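Local atomic coordinates of Rab GDP dissociation inhibitor alpha (Naegleria fowleri, PDB entry 6C87), a protein that probably binds prenylated Rab GTPases in their GDP-bound form, slowing GDP release and extracting them from membranes for recycling. Residues 14-19 against 37-42. Numbering follows the deposited sequence.
Sequences DVVVLG and KVLHMD
V17 and H40 sit side by side on the sheet face turned to helix 22-33, on the neighbouring parallel strands 15-18 and 38-41, which that helix joins as the first beta-alpha-beta unit of the Rossmann-like fold. V17 chi1 (180°) puts CG1 over one face of the imidazole, 3.7 Å from the ring centroid. H40 NE2 donates to G19 O at 3.0 Å, the acceptor near the ring plane but the donor well above the carbonyl plane. Between the strands the ladder is regular, as in M41 N to V17 O at 2.9 Å, and beta-branched valines suit such extended backbone. On the other face, M41 bends at chi3 (-59°); its unbranched, flexible thioether lets CE reach V16 CG1 (3.8 Å) and L18 CD2 (3.6 Å). The solvent end is looser: K37 O shares a bent bond from D14 N and a weak one from V15 N, and the extended lysine chain leads away to a salt bridge with E11, although K37 N to D14 OD2 (2.8 Å) is nearly straight. G19 has backbone angles that call for glycine, where the strand turns toward the helix. Bonds from NE2 to G19 O and between ND1 and S28 OG together limit the buried ring's rotation, a polar sheet-helix link among apolar side chains, consistent with a neutral imidazole protonated on NE2.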
loop_
_atom_site.group_PDB
_atom_site.type_symbol
_atom_site.label_atom_id
_atom_site.label_comp_id
_atom_site.label_asym_id
_atom_site.label_seq_id
_atom_site.Cartn_x
_atom_site.Cartn_y
_atom_site.Cartn_z
ATOM N N ASP A 14 -9.241 -26.539 -1.389
ATOM C CA ASP A 14 -8.964 -25.322 -2.141
ATOM C C ASP A 14 -7.720 -25.491 -3.006
ATOM O O ASP A 14 -7.735 -25.169 -4.199
ATOM C CB ASP A 14 -8.798 -24.136 -1.192
ATOM C CG ASP A 14 -10.082 -23.776 -0.475
ATOM O OD1 ASP A 14 -11.143 -23.702 -1.130
ATOM O OD2 ASP A 14 -10.026 -23.553 0.750
ATOM N N VAL A 15 -6.637 -26.005 -2.421
ATOM C CA VAL A 15 -5.351 -26.135 -3.100
ATOM C C VAL A 15 -4.726 -27.478 -2.748
ATOM O O VAL A 15 -4.842 -27.948 -1.612
ATOM C CB VAL A 15 -4.393 -24.989 -2.707
ATOM C CG1 VAL A 15 -3.057 -25.135 -3.420
ATOM C CG2 VAL A 15 -5.016 -23.625 -3.006
ATOM N N VAL A 16 -4.059 -28.093 -3.726
ATOM C CA VAL A 16 -3.189 -29.242 -3.501
ATOM C C VAL A 16 -1.748 -28.794 -3.714
ATOM O O VAL A 16 -1.433 -28.173 -4.735
ATOM C CB VAL A 16 -3.537 -30.417 -4.432
ATOM C CG1 VAL A 16 -2.516 -31.538 -4.272
ATOM C CG2 VAL A 16 -4.925 -30.930 -4.147
ATOM N N VAL A 17 -0.880 -29.090 -2.747
ATOM C CA VAL A 17 0.539 -28.757 -2.813
ATOM C C VAL A 17 1.337 -30.051 -2.941
ATOM O O VAL A 17 1.115 -31.000 -2.180
ATOM C CB VAL A 17 0.996 -27.958 -1.580
ATOM C CG1 VAL A 17 2.488 -27.635 -1.679
ATOM C CG2 VAL A 17 0.179 -26.682 -1.440
ATOM N N LEU A 18 2.291 -30.074 -3.874
ATOM C CA LEU A 18 3.062 -31.273 -4.186
ATOM C C LEU A 18 4.548 -31.019 -3.940
ATOM O O LEU A 18 5.147 -30.150 -4.581
ATOM C CB LEU A 18 2.810 -31.696 -5.633
ATOM C CG LEU A 18 1.340 -31.979 -5.960
ATOM C CD1 LEU A 18 1.136 -32.409 -7.413
ATOM C CD2 LEU A 18 0.784 -33.033 -5.016
ATOM N N GLY A 19 5.142 -31.797 -3.041
ATOM C CA GLY A 19 6.544 -31.689 -2.674
ATOM C C GLY A 19 6.756 -30.888 -1.399
ATOM O O GLY A 19 6.006 -29.960 -1.080
ATOM N N LYS A 37 -8.281 -24.489 2.693
ATOM C CA LYS A 37 -8.171 -25.915 2.984
ATOM C C LYS A 37 -7.166 -26.537 2.018
ATOM O O LYS A 37 -7.384 -26.538 0.800
ATOM C CB LYS A 37 -9.532 -26.602 2.882
ATOM C CG LYS A 37 -9.553 -28.004 3.468
ATOM C CD LYS A 37 -10.809 -28.746 3.076
ATOM C CE LYS A 37 -10.754 -30.196 3.516
ATOM N NZ LYS A 37 -11.880 -30.966 2.935
ATOM N N VAL A 38 -6.076 -27.071 2.560
ATOM C CA VAL A 38 -4.918 -27.494 1.781
ATOM C C VAL A 38 -4.720 -28.996 1.946
ATOM O O VAL A 38 -4.790 -29.521 3.063
ATOM C CB VAL A 38 -3.646 -26.723 2.193
ATOM C CG1 VAL A 38 -2.426 -27.244 1.449
ATOM C CG2 VAL A 38 -3.815 -25.227 1.926
ATOM N N LEU A 39 -4.504 -29.680 0.824
ATOM C CA LEU A 39 -3.981 -31.041 0.795
ATOM C C LEU A 39 -2.511 -30.963 0.395
ATOM O O LEU A 39 -2.188 -30.420 -0.665
ATOM C CB LEU A 39 -4.761 -31.897 -0.204
ATOM C CG LEU A 39 -4.216 -33.296 -0.510
ATOM C CD1 LEU A 39 -4.167 -34.145 0.742
ATOM C CD2 LEU A 39 -5.032 -33.975 -1.591
ATOM N N HIS A 40 -1.624 -31.492 1.234
ATOM C CA HIS A 40 -0.185 -31.415 0.989
ATOM C C HIS A 40 0.369 -32.829 0.867
ATOM O O HIS A 40 0.299 -33.607 1.826
ATOM C CB HIS A 40 0.514 -30.646 2.115
ATOM C CG HIS A 40 1.833 -30.057 1.722
ATOM N ND1 HIS A 40 2.214 -28.783 2.084
ATOM C CD2 HIS A 40 2.854 -30.562 0.988
ATOM C CE1 HIS A 40 3.417 -28.529 1.596
ATOM N NE2 HIS A 40 3.826 -29.592 0.925
ATOM N N MET A 41 0.941 -33.153 -0.298
ATOM C CA MET A 41 1.406 -34.504 -0.592
ATOM C C MET A 41 2.853 -34.492 -1.072
ATOM O O MET A 41 3.350 -33.498 -1.612
ATOM C CB MET A 41 0.521 -35.183 -1.651
ATOM C CG MET A 41 -0.913 -35.406 -1.203
ATOM S SD MET A 41 -1.921 -36.300 -2.403
ATOM C CE MET A 41 -1.799 -35.224 -3.824
ATOM N N ASP A 42 3.511 -35.637 -0.891
ATOM C CA ASP A 42 4.868 -35.858 -1.366
ATOM C C ASP A 42 5.010 -37.336 -1.711
ATOM O O ASP A 42 4.539 -38.200 -0.969
ATOM C CB ASP A 42 5.899 -35.423 -0.305
ATOM C CG ASP A 42 7.315 -35.233 -0.871
ATOM O OD1 ASP A 42 7.795 -36.075 -1.662
ATOM O OD2 ASP A 42 7.952 -34.217 -0.521
#